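Local coordinates for flagellar hook-associated protein 2 (Helicobacter pylori, PDB 6IWY), which caps the growing tip of the flagellar filament, helping flagellin monomers polymerise there and keeping them from leaking out of the distal end, at residues 85-88 with 89-93; 346-349 with 350-353; 159-162 with 163-167. One frame throughout, in Å; residues are numbered along the deposited sequence.

All three contacts are local, each made within one unbroken run of chain, and they sit in different parts of this large middle piece of the cap protein. Contact 1 lies in the last turns of helix 82-92, contact 3 at the hairpin turn between strands 154-158 and 164-173, and contact 2 where strand 344-347 passes into helix 349-356. Contact 2 lies about 18 Å, centre to centre, from each of the others; its nearest atoms come within about 6 Å of contact 3 and about 10 Å of contact 1. Contacts 1 and 3, with centres about 32 Å apart, lie on opposite sides of the chain's centre. None touches another.

Contact 1: 85-88 with 89-93; sequences VAQS and ITDAT
Gln87 and Asp91, an i to i+4 pair on the outer side of helix 82-92, are joined twice, once by backbone and once by side chain. Asp91 N gives a 2.7 Å bond to Gln87 O, and Gln87 NE2 reaches Asp91 OD1 at 3.0 Å. The second bond is fairly straight, at 162° at the hydrogen; it leaves in the plane of the amide but arrives from above the carboxylate plane. A bend at chi2 (69°) turns the glutamine chain along the helix toward that oxygen. Val85 O accepts from Ile89 N at 3.0 Å and from Ser88 OG at 3.2 Å, both donors lying on the same face of its carbonyl. Ala86 O receives the Thr90 hydroxyl, OG1, at 3.3 Å, together with only weak backbone bonds from Ile89 and Thr90. Thr90 OG1 also pairs with the backbone N of Gly99 in strand 97-103, which ties the helix to the strand that follows it. Ala92 N bonds to Ser88 O at 2.8 Å. The buried side chains of Val85 and Ile89 lie against the sheet at Leu112 and Val114. The hydroxyls of Ser88 and Thr90 spend their protons on carbonyls of the preceding turn, while the exposed carboxylate of Asp91 meets Gln87 in a polar link between an anion and a neutral amide.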
loop_
_atom_site.group_PDB
_atom_site.type_symbol
_atom_site.label_atom_id
_atom_site.label_comp_id
_atom_site.label_asym_id
_atom_site.label_seq_id
_atom_site.Cartn_x
_atom_site.Cartn_y
_atom_site.Cartn_z
ATOM N N VAL A 85 4.358 -3.831 -17.566
ATOM C CA VAL A 85 3.932 -3.562 -16.187
ATOM C C VAL A 85 2.652 -2.730 -16.143
ATOM O O VAL A 85 1.804 -2.935 -15.296
ATOM C CB VAL A 85 4.984 -2.820 -15.370
ATOM C CG1 VAL A 85 4.391 -2.450 -14.012
ATOM C CG2 VAL A 85 6.220 -3.659 -15.192
ATOM N N ALA A 86 2.518 -1.796 -17.065
ATOM C CA ALA A 86 1.335 -0.957 -17.118
ATOM C C ALA A 86 0.106 -1.831 -17.267
ATOM O O ALA A 86 -0.881 -1.663 -16.561
ATOM C CB ALA A 86 1.427 0.005 -18.265
ATOM N N GLN A 87 0.174 -2.772 -18.200
ATOM C CA GLN A 87 -0.964 -3.622 -18.505
ATOM C C GLN A 87 -1.257 -4.611 -17.371
ATOM O O GLN A 87 -2.444 -5.019 -17.092
ATOM C CB GLN A 87 -0.688 -4.466 -19.743
ATOM C CG GLN A 87 -1.897 -5.355 -20.146
ATOM C CD GLN A 87 -3.078 -4.529 -20.670
ATOM O OE1 GLN A 87 -2.888 -3.635 -21.488
ATOM N NE2 GLN A 87 -4.291 -4.812 -20.184
ATOM N N SER A 88 -0.167 -5.044 -16.737
ATOM C CA SER A 88 -0.305 -6.047 -15.728
ATOM C C SER A 88 -0.996 -5.418 -14.507
ATOM O O SER A 88 -1.727 -6.119 -13.831
ATOM C CB SER A 88 1.041 -6.715 -15.425
ATOM O OG SER A 88 1.753 -6.051 -14.411
ATOM N N ILE A 89 -0.804 -4.107 -14.261
ATOM C CA ILE A 89 -1.534 -3.403 -13.186
ATOM C C ILE A 89 -3.019 -3.414 -13.479
ATOM O O ILE A 89 -3.833 -3.782 -12.629
ATOM C CB ILE A 89 -1.080 -1.948 -12.993
ATOM C CG1 ILE A 89 0.279 -1.915 -12.321
ATOM C CG2 ILE A 89 -2.100 -1.176 -12.157
ATOM C CD1 ILE A 89 0.888 -0.570 -12.290
ATOM N N THR A 90 -3.357 -3.028 -14.698
ATOM C CA THR A 90 -4.728 -3.102 -15.195
ATOM C C THR A 90 -5.359 -4.513 -15.096
ATOM O O THR A 90 -6.536 -4.673 -14.687
ATOM C CB THR A 90 -4.753 -2.700 -16.663
ATOM O OG1 THR A 90 -4.122 -1.408 -16.812
ATOM C CG2 THR A 90 -6.178 -2.687 -17.192
ATOM N N ASP A 91 -4.584 -5.530 -15.471
ATOM C CA ASP A 91 -5.067 -6.926 -15.428
ATOM C C ASP A 91 -5.193 -7.478 -13.990
ATOM O O ASP A 91 -6.127 -8.197 -13.683
ATOM C CB ASP A 91 -4.152 -7.851 -16.256
ATOM C CG ASP A 91 -4.306 -7.667 -17.804
ATOM O OD1 ASP A 91 -5.211 -6.942 -18.342
ATOM O OD2 ASP A 91 -3.505 -8.315 -18.512
ATOM N N ALA A 92 -4.244 -7.163 -13.113
ATOM C CA ALA A 92 -4.373 -7.563 -11.713
ATOM C C ALA A 92 -5.684 -7.063 -11.084
ATOM O O ALA A 92 -6.323 -7.793 -10.334
ATOM C CB ALA A 92 -3.185 -7.076 -10.881
ATOM N N THR A 93 -6.062 -5.824 -11.399
ATOM C CA THR A 93 -7.165 -5.130 -10.738
ATOM C C THR A 93 -8.501 -5.210 -11.477
ATOM O O THR A 93 -9.490 -4.644 -11.013
ATOM C CB THR A 93 -6.826 -3.627 -10.619
ATOM O OG1 THR A 93 -6.543 -3.103 -11.932
ATOM C CG2 THR A 93 -5.638 -3.383 -9.681
#

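Contact 2: 346-349 with 350-353; sequences VQSY and EASQ
Tyr349 and Gln353 lie side by side and point the same way, one turn apart at the start of helix 349-356. Gln353 CB sits over one face of the phenol ring, 4.2 Å from its centroid and displaced toward the rim, a CH-pi contact; CG continues beside CZ and the hydroxyl. Both side chains leave with CG anti to the backbone N, which carries them off in a common direction, and the amide plane ends 41° from the ring plane. The hydroxyl itself hydrogen-bonds to the carbonyl O of Arg225. Ser348 is the N-cap: its OG accepts from Ala351 N at 2.7 Å, with an angle of 161° at the hydrogen. Ser352, in the first turn, has its OG 3.0 Å from Ser348 O and 3.2 Å from Tyr349 O, and it also pairs with Thr61 OG1. Tyr349 O accepts backbone N-H groups from Ser352 and Gln353. On the strand side, Gln347 extends beyond CG and brings OE1 to 3.3 Å from Ser352 CB. Glu350 packs its CB by Ser348 OG, while OE2 forms a salt bridge with Lys158 NZ. Strand 344-347 turns into helix through a serine cap, and the buried ring of Tyr349 is covered on one face by Gln353 CB, one turn on. Ser348 OG gives an acceptor to an N-H of the first turn, where the usual carbonyl four residues back belongs to the strand.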
loop_
_atom_site.group_PDB
_atom_site.type_symbol
_atom_site.label_atom_id
_atom_site.label_comp_id
_atom_site.label_asym_id
_atom_site.label_seq_id
_atom_site.Cartn_x
_atom_site.Cartn_y
_atom_site.Cartn_z
ATOM N N VAL A 346 14.508 -13.088 -7.240
ATOM C CA VAL A 346 13.205 -12.532 -6.846
ATOM C C VAL A 346 13.453 -11.649 -5.688
ATOM O O VAL A 346 14.309 -11.945 -4.881
ATOM C CB VAL A 346 12.170 -13.581 -6.426
ATOM C CG1 VAL A 346 12.696 -14.409 -5.312
ATOM C CG2 VAL A 346 10.892 -12.910 -5.994
ATOM N N GLN A 347 12.696 -10.561 -5.625
ATOM C CA GLN A 347 12.811 -9.590 -4.556
ATOM C C GLN A 347 11.471 -9.277 -3.926
ATOM O O GLN A 347 10.461 -9.103 -4.596
ATOM C CB GLN A 347 13.412 -8.292 -5.094
ATOM C CG GLN A 347 14.891 -8.338 -5.153
ATOM C CD GLN A 347 15.502 -7.123 -5.779
ATOM O OE1 GLN A 347 15.023 -5.995 -5.619
ATOM N NE2 GLN A 347 16.583 -7.341 -6.516
ATOM N N SER A 348 11.480 -9.147 -2.613
ATOM C CA SER A 348 10.342 -8.582 -1.912
ATOM C C SER A 348 10.049 -7.193 -2.456
ATOM O O SER A 348 10.960 -6.478 -2.887
ATOM C CB SER A 348 10.653 -8.439 -0.442
ATOM O OG SER A 348 10.488 -7.087 -0.073
ATOM N N TYR A 349 8.783 -6.801 -2.406
ATOM C CA TYR A 349 8.389 -5.417 -2.641
ATOM C C TYR A 349 9.257 -4.492 -1.816
ATOM O O TYR A 349 9.806 -3.505 -2.335
ATOM C CB TYR A 349 6.947 -5.160 -2.260
ATOM C CG TYR A 349 6.611 -3.691 -2.159
ATOM C CD1 TYR A 349 6.231 -2.965 -3.286
ATOM C CD2 TYR A 349 6.719 -3.003 -0.951
ATOM C CE1 TYR A 349 5.922 -1.627 -3.222
ATOM C CE2 TYR A 349 6.402 -1.654 -0.868
ATOM C CZ TYR A 349 6.000 -0.974 -2.019
ATOM O OH TYR A 349 5.687 0.364 -1.972
ATOM N N GLU A 350 9.360 -4.810 -0.533
ATOM C CA GLU A 350 10.153 -4.031 0.406
ATOM C C GLU A 350 11.578 -3.948 -0.090
ATOM O O GLU A 350 12.134 -2.887 -0.163
ATOM C CB GLU A 350 10.092 -4.676 1.817
ATOM C CG GLU A 350 10.885 -4.008 2.915
ATOM C CD GLU A 350 10.589 -4.592 4.289
ATOM O OE1 GLU A 350 10.150 -5.784 4.364
ATOM O OE2 GLU A 350 10.809 -3.855 5.295
ATOM N N ALA A 351 12.166 -5.068 -0.475
ATOM C CA ALA A 351 13.533 -5.032 -0.956
ATOM C C ALA A 351 13.730 -4.192 -2.253
ATOM O O ALA A 351 14.820 -3.661 -2.447
ATOM C CB ALA A 351 14.065 -6.422 -1.121
ATOM N N SER A 352 12.680 -4.038 -3.080
ATOM C CA SER A 352 12.747 -3.414 -4.408
ATOM C C SER A 352 11.980 -2.111 -4.539
ATOM O O SER A 352 12.081 -1.398 -5.556
ATOM C CB SER A 352 12.164 -4.363 -5.441
ATOM O OG SER A 352 10.784 -4.512 -5.193
ATOM N N GLN A 353 11.221 -1.765 -3.521
ATOM C CA GLN A 353 10.554 -0.465 -3.521
ATOM C C GLN A 353 11.440 0.716 -3.883
ATOM O O GLN A 353 11.001 1.580 -4.596
ATOM C CB GLN A 353 9.945 -0.177 -2.159
ATOM C CG GLN A 353 9.003 1.032 -2.155
ATOM C CD GLN A 353 9.630 2.301 -1.620
ATOM O OE1 GLN A 353 10.590 2.262 -0.821
ATOM N NE2 GLN A 353 9.058 3.443 -2.011
#

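Contact 3: 159-162 with 163-167; sequences GADG and NMHEV
Asp161 gathers the side chains of Asn163 and His165 on its carboxylate, within the hairpin joining strands 154-158 and 164-173. OD2 accepts from both, from Asn163 ND2 at 2.8 Å and from His165 NE2 at 2.9 Å. The two donors come in very differently. His165 arrives close to the carboxylate plane on the syn side of OD2, offering the edge of its ring, and the two planes are 29° apart. Asn163 stands over the carboxylate, with its amide plane almost perpendicular to it, and its N-H points nearly straight down on OD2. OD1 takes the backbone N of Asn163 at 2.9 Å, again from above the carboxylate plane, which makes an Asx turn, and shares a weak bond from His165 NE2. With CG between its own N and carbonyl carbon (chi1 65°), the carboxylate lies over the chain that follows. The backbone beneath is a type I turn with a G1 bulge: Gly162 N closes the turn on Gly159 O at 2.9 Å, Gly162 takes a positive phi of 82° that leads into the returning strand, and Gly159 N bonds to Asn163 O at 2.9 Å. Farther out, His165 pairs through its backbone with Leu157 of the partner strand, and its side chain rests on Asn199 and Phe200. One carboxylate thus binds backbone, amide and imidazole together at an exposed turn; its negative charge would favour a protonated His165, although the neutral ring with hydrogen on NE2 would serve the same bond.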
loop_
_atom_site.group_PDB
_atom_site.type_symbol
_atom_site.label_atom_id
_atom_site.label_comp_id
_atom_site.label_asym_id
_atom_site.label_seq_id
_atom_site.Cartn_x
_atom_site.Cartn_y
_atom_site.Cartn_z
ATOM N N GLY A 159 12.343 2.073 10.797
ATOM C CA GLY A 159 13.015 3.376 10.784
ATOM C C GLY A 159 13.983 3.616 9.633
ATOM O O GLY A 159 14.289 2.743 8.839
ATOM N N ALA A 160 14.480 4.834 9.583
ATOM C CA ALA A 160 15.505 5.241 8.634
ATOM C C ALA A 160 16.713 4.279 8.583
ATOM O O ALA A 160 17.365 4.168 7.554
ATOM C CB ALA A 160 15.959 6.634 8.975
ATOM N N ASP A 161 16.989 3.589 9.687
ATOM C CA ASP A 161 18.116 2.662 9.789
ATOM C C ASP A 161 17.794 1.217 9.382
ATOM O O ASP A 161 18.654 0.347 9.510
ATOM C CB ASP A 161 18.639 2.657 11.233
ATOM C CG ASP A 161 17.624 2.101 12.230
ATOM O OD1 ASP A 161 16.469 1.817 11.838
ATOM O OD2 ASP A 161 17.973 1.939 13.419
ATOM N N GLY A 162 16.552 0.956 8.952
ATOM C CA GLY A 162 16.100 -0.401 8.599
ATOM C C GLY A 162 15.665 -1.305 9.755
ATOM O O GLY A 162 15.308 -2.463 9.532
ATOM N N ASN A 163 15.671 -0.788 10.986
ATOM C CA ASN A 163 15.268 -1.563 12.163
ATOM C C ASN A 163 13.905 -1.117 12.631
ATOM O O ASN A 163 13.600 0.072 12.514
ATOM C CB ASN A 163 16.251 -1.325 13.304
ATOM C CG ASN A 163 17.673 -1.694 12.934
ATOM O OD1 ASN A 163 17.997 -2.871 12.764
ATOM N ND2 ASN A 163 18.533 -0.691 12.817
ATOM N N MET A 164 13.101 -2.039 13.182
ATOM C CA MET A 164 11.838 -1.653 13.833
ATOM C C MET A 164 12.133 -0.869 15.133
ATOM O O MET A 164 13.047 -1.197 15.898
ATOM C CB MET A 164 10.932 -2.864 14.133
ATOM C CG MET A 164 10.421 -3.663 12.930
ATOM S SD MET A 164 9.347 -2.771 11.761
ATOM C CE MET A 164 7.918 -2.381 12.783
ATOM N N HIS A 165 11.359 0.185 15.352
ATOM C CA HIS A 165 11.434 1.011 16.592
ATOM C C HIS A 165 10.044 1.367 17.072
ATOM O O HIS A 165 9.115 1.422 16.305
ATOM C CB HIS A 165 12.176 2.314 16.348
ATOM C CG HIS A 165 13.598 2.119 15.951
ATOM N ND1 HIS A 165 14.612 1.979 16.872
ATOM C CD2 HIS A 165 14.171 2.017 14.732
ATOM C CE1 HIS A 165 15.753 1.796 16.236
ATOM N NE2 HIS A 165 15.515 1.822 14.934
ATOM N N GLU A 166 9.947 1.661 18.350
ATOM C CA GLU A 166 8.692 1.865 19.028
ATOM C C GLU A 166 8.550 3.363 19.309
ATOM O O GLU A 166 9.450 3.987 19.842
ATOM C CB GLU A 166 8.717 1.053 20.318
ATOM C CG GLU A 166 7.380 0.414 20.661
ATOM C CD GLU A 166 7.453 -0.763 21.670
ATOM O OE1 GLU A 166 8.575 -1.270 21.984
ATOM O OE2 GLU A 166 6.352 -1.170 22.151
ATOM N N VAL A 167 7.450 3.957 18.888
ATOM C CA VAL A 167 7.191 5.370 19.152
ATOM C C VAL A 167 6.009 5.447 20.114
ATOM O O VAL A 167 4.872 5.129 19.736
ATOM C CB VAL A 167 6.809 6.095 17.866
ATOM C CG1 VAL A 167 6.533 7.554 18.157
ATOM C CG2 VAL A 167 7.898 5.900 16.787
#